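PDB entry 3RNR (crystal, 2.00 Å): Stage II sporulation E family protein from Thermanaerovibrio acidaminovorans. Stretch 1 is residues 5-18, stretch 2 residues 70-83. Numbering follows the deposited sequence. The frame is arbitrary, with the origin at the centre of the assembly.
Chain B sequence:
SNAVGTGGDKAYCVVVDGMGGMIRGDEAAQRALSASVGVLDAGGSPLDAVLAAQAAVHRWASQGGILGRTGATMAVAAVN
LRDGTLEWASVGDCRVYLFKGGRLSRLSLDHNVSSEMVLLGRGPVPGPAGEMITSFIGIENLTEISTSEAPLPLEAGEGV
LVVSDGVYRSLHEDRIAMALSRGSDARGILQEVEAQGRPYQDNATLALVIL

Stretch 1, residues 5-18: GTGGDKAYCVVVDG
Stretch 2 70-83: TGATMAVAAVNLRD

Two neighbouring antiparallel strands, residues 10-18 and 72-80, form a regular backbone ladder whose side chains pack on both faces, across the register and diagonally, with a D9-R82 salt bridge just beyond the K10-N80 end. Their axes approach to 4.5 Å, their N-to-C directions differ by 165°, and the two stretches together bury 923 Å².

The register pairs K10 with N80, Y12 with A78, V14 with V76, V16 with M74 and G18 with A72 as non-hydrogen-bonded pairs, CA atoms 4.0 to 4.5 Å apart. Between them lie the hydrogen-bonded pairs A11-V79, C13-A77, V15-A75 and D17-T73, with CA atoms 5.4 to 5.5 Å apart. Each of these four makes two bonds: A11 N to V79 O is 3.0 Å and V79 N to A11 O 2.8 Å, while D17 N to T73 O and T73 N to D17 O are both 2.9 Å. Extended torsions, such as -143/148 at C13 and -146/156 at A77, keep the amides and carbonyls in the sheet plane. The spacing also brings CA hydrogens against carbonyls, as where Y12 CA lies 3.2 Å from A77 O.

Alternation puts K10, Y12, V14 and V16 on one face with N80, A78, V76 and M74. The small A78 lies beside Y12 (chi1 p), with Y12 CB 4.1 Å from A78 CB, while the tyrosine ring leads away. V14 and V76, both p, meet at 4.2 Å between their CB atoms. V16 (t) places CG2 4.0 Å from CB of M74, a selenomethionine with p, t, m rotamers, whose CE reaches V14 CG2 at 3.9 Å.

The other face carries A11, C13, V15 and D17 beside V79, A77, A75 and T73. Alanine methyls fit closely here: C13 SG (chi1 p) is 3.9 Å from A77 CB, and V15 CG2 (chi1 m) is 4.0 Å from A75 CB. The D17 carboxylate leads away and is hydrogen-bonded elsewhere in the structure.

Beyond the K10-N80 pair, glycine suits position 8 of the type II' turn from G7 to K10, because its positive phi (57/-138) is easy for glycine. One further bond lies past the strand ends: L81 N donates to D9 O at 2.6 Å. L81 (m, t) sets CD2 4.1 Å from A11 CB, an apolar contact that suits leucine's branched chain. D9 (m) and R82 (t, t, m, t) are oppositely charged, and D9 OD2 meets R82 NH2 in a 2.7 Å salt bridge, although both residues are poorly ordered. N80 OD1 accepts both R82 N at 2.8 Å and D83 N at 3.2 Å, which suits an asparagine at the strand's end.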

# COMPACT_ATOMS: atom_id res chain seq x y z
N GLY B 5 0.80 -1.05 -4.31
CA GLY B 5 0.98 0.30 -4.77
C GLY B 5 1.62 0.36 -6.13
O GLY B 5 2.04 -0.65 -6.70
N THR B 6 1.67 1.58 -6.64
CA THR B 6 2.28 1.85 -7.92
C THR B 6 3.16 3.04 -7.70
O THR B 6 2.66 4.12 -7.37
CB THR B 6 1.22 2.25 -8.97
OG1 THR B 6 -0.00 1.54 -8.72
CG2 THR B 6 1.71 1.92 -10.36
N GLY B 7 4.46 2.86 -7.90
CA GLY B 7 5.38 3.99 -7.96
C GLY B 7 6.58 3.64 -8.82
O GLY B 7 6.98 2.47 -8.92
N GLY B 8 7.20 4.66 -9.41
CA GLY B 8 8.17 4.43 -10.46
C GLY B 8 7.56 3.65 -11.61
O GLY B 8 6.43 3.88 -12.02
N ASP B 9 8.32 2.70 -12.12
CA ASP B 9 7.86 1.85 -13.21
C ASP B 9 7.19 0.59 -12.67
O ASP B 9 6.92 -0.34 -13.43
CB ASP B 9 9.02 1.49 -14.14
CG ASP B 9 9.53 2.68 -14.94
OD1 ASP B 9 8.75 3.65 -15.11
OD2 ASP B 9 10.69 2.64 -15.39
N LYS B 10 6.99 0.54 -11.35
CA LYS B 10 6.61 -0.72 -10.71
C LYS B 10 5.24 -0.73 -10.02
O LYS B 10 4.77 0.28 -9.52
CB LYS B 10 7.69 -1.12 -9.71
CG LYS B 10 9.05 -1.36 -10.35
CD LYS B 10 10.07 -1.86 -9.35
CE LYS B 10 11.44 -1.98 -9.99
NZ LYS B 10 12.51 -2.04 -8.97
N ALA B 11 4.63 -1.91 -10.01
CA ALA B 11 3.49 -2.17 -9.14
C ALA B 11 3.98 -3.23 -8.15
O ALA B 11 4.60 -4.21 -8.56
CB ALA B 11 2.33 -2.70 -9.94
N TYR B 12 3.71 -3.03 -6.87
CA TYR B 12 4.28 -3.90 -5.84
C TYR B 12 3.23 -4.38 -4.87
O TYR B 12 2.14 -3.80 -4.78
CB TYR B 12 5.38 -3.15 -5.07
CG TYR B 12 4.87 -1.93 -4.33
CD1 TYR B 12 4.25 -2.05 -3.09
CD2 TYR B 12 5.00 -0.67 -4.88
CE1 TYR B 12 3.78 -0.93 -2.41
CE2 TYR B 12 4.53 0.45 -4.21
CZ TYR B 12 3.92 0.32 -2.99
OH TYR B 12 3.46 1.44 -2.35
N CYS B 13 3.57 -5.42 -4.13
CA CYS B 13 2.69 -5.95 -3.09
C CYS B 13 3.55 -6.42 -1.92
O CYS B 13 4.69 -6.85 -2.10
CB CYS B 13 1.86 -7.12 -3.62
SG CYS B 13 2.82 -8.50 -4.37
N VAL B 14 3.01 -6.30 -0.72
CA VAL B 14 3.74 -6.72 0.45
C VAL B 14 2.78 -7.21 1.53
O VAL B 14 1.67 -6.69 1.65
CB VAL B 14 4.67 -5.58 0.98
CG1 VAL B 14 3.91 -4.28 1.09
CG2 VAL B 14 5.29 -5.96 2.33
N VAL B 15 3.19 -8.23 2.27
CA VAL B 15 2.51 -8.63 3.49
C VAL B 15 3.54 -8.66 4.60
O VAL B 15 4.69 -9.07 4.39
CB VAL B 15 1.83 -10.02 3.36
CG1 VAL B 15 0.65 -9.96 2.38
CG2 VAL B 15 2.85 -11.11 2.93
N VAL B 16 3.12 -8.25 5.79
CA VAL B 16 3.99 -8.23 6.96
C VAL B 16 3.21 -8.72 8.17
O VAL B 16 2.07 -8.30 8.37
CB VAL B 16 4.47 -6.79 7.28
CG1 VAL B 16 5.37 -6.81 8.50
CG2 VAL B 16 5.22 -6.18 6.09
N ASP B 17 3.79 -9.59 8.98
CA ASP B 17 3.15 -9.94 10.25
C ASP B 17 4.09 -9.98 11.44
O ASP B 17 5.18 -10.54 11.36
CB ASP B 17 2.36 -11.24 10.14
CG ASP B 17 0.87 -10.99 9.96
OD1 ASP B 17 0.32 -11.36 8.91
OD2 ASP B 17 0.28 -10.40 10.88
N GLY B 18 3.67 -9.39 12.56
CA GLY B 18 4.51 -9.41 13.74
C GLY B 18 4.65 -10.84 14.23
O GLY B 18 3.79 -11.68 13.95
N THR B 70 11.87 -9.18 19.49
CA THR B 70 10.70 -8.67 18.79
C THR B 70 11.02 -8.79 17.29
O THR B 70 12.17 -8.71 16.89
CB THR B 70 10.42 -7.19 19.16
OG1 THR B 70 9.28 -6.69 18.42
CG2 THR B 70 11.63 -6.32 18.87
N GLY B 71 10.01 -8.98 16.46
CA GLY B 71 10.29 -9.13 15.04
C GLY B 71 9.06 -9.32 14.19
O GLY B 71 7.95 -9.38 14.72
N ALA B 72 9.26 -9.43 12.88
CA ALA B 72 8.15 -9.66 11.97
C ALA B 72 8.62 -10.56 10.85
O ALA B 72 9.82 -10.71 10.64
CB ALA B 72 7.65 -8.31 11.41
N THR B 73 7.69 -11.15 10.11
CA THR B 73 8.03 -11.90 8.91
C THR B 73 7.37 -11.14 7.77
O THR B 73 6.43 -10.37 8.01
CB THR B 73 7.48 -13.34 8.94
OG1 THR B 73 6.06 -13.29 9.16
CG2 THR B 73 8.12 -14.11 10.09
N MSE B 74 7.87 -11.29 6.55
CA MSE B 74 7.27 -10.55 5.45
C MSE B 74 7.56 -11.20 4.11
O MSE B 74 8.50 -11.98 3.99
CB MSE B 74 7.80 -9.11 5.46
CG MSE B 74 9.28 -9.00 5.12
SE MSE B 74 9.91 -7.17 5.17
CE MSE B 74 8.91 -6.48 3.64
N ALA B 75 6.75 -10.88 3.11
CA ALA B 75 7.06 -11.26 1.74
C ALA B 75 6.69 -10.07 0.86
O ALA B 75 5.70 -9.39 1.12
CB ALA B 75 6.27 -12.50 1.33
N VAL B 76 7.50 -9.83 -0.16
CA VAL B 76 7.30 -8.65 -1.01
C VAL B 76 7.63 -8.98 -2.46
O VAL B 76 8.52 -9.79 -2.75
CB VAL B 76 8.15 -7.47 -0.49
CG1 VAL B 76 9.57 -7.92 -0.22
CG2 VAL B 76 8.13 -6.32 -1.48
N ALA B 77 6.90 -8.38 -3.39
CA ALA B 77 7.19 -8.59 -4.80
C ALA B 77 6.90 -7.31 -5.57
O ALA B 77 6.14 -6.46 -5.11
CB ALA B 77 6.38 -9.77 -5.34
N ALA B 78 7.54 -7.15 -6.72
CA ALA B 78 7.30 -5.97 -7.54
C ALA B 78 7.37 -6.39 -8.99
O ALA B 78 8.23 -7.18 -9.36
CB ALA B 78 8.32 -4.91 -7.25
N VAL B 79 6.46 -5.86 -9.80
CA VAL B 79 6.48 -6.14 -11.22
C VAL B 79 6.85 -4.86 -11.95
O VAL B 79 6.23 -3.82 -11.73
CB VAL B 79 5.11 -6.62 -11.72
CG1 VAL B 79 5.10 -6.76 -13.24
CG2 VAL B 79 4.74 -7.93 -11.03
N ASN B 80 7.86 -4.92 -12.81
CA ASN B 80 8.24 -3.75 -13.57
C ASN B 80 7.26 -3.63 -14.72
O ASN B 80 7.16 -4.52 -15.57
CB ASN B 80 9.67 -3.89 -14.08
CG ASN B 80 10.15 -2.65 -14.81
OD1 ASN B 80 9.49 -2.16 -15.73
ND2 ASN B 80 11.28 -2.11 -14.39
N LEU B 81 6.53 -2.51 -14.75
CA LEU B 81 5.45 -2.33 -15.72
C LEU B 81 5.98 -2.04 -17.13
O LEU B 81 5.28 -2.22 -18.12
CB LEU B 81 4.53 -1.19 -15.28
CG LEU B 81 3.82 -1.42 -13.94
CD1 LEU B 81 3.01 -0.20 -13.52
CD2 LEU B 81 2.94 -2.66 -14.01
N ARG B 82 7.22 -1.56 -17.21
CA ARG B 82 7.79 -1.27 -18.52
C ARG B 82 8.16 -2.55 -19.28
O ARG B 82 7.80 -2.71 -20.44
CB ARG B 82 9.02 -0.37 -18.38
CG ARG B 82 9.60 0.05 -19.73
CD ARG B 82 10.86 0.87 -19.57
NE ARG B 82 10.65 2.01 -18.68
CZ ARG B 82 11.57 2.95 -18.45
NH1 ARG B 82 12.76 2.88 -19.04
NH2 ARG B 82 11.29 3.95 -17.63
N ASP B 83 8.96 -3.41 -18.64
CA ASP B 83 9.38 -4.68 -19.26
C ASP B 83 8.66 -5.97 -18.84
O ASP B 83 8.99 -7.05 -19.33
CB ASP B 83 10.89 -4.84 -19.19
CG ASP B 83 11.40 -4.94 -17.78
OD1 ASP B 83 10.58 -5.23 -16.87
OD2 ASP B 83 12.62 -4.75 -17.59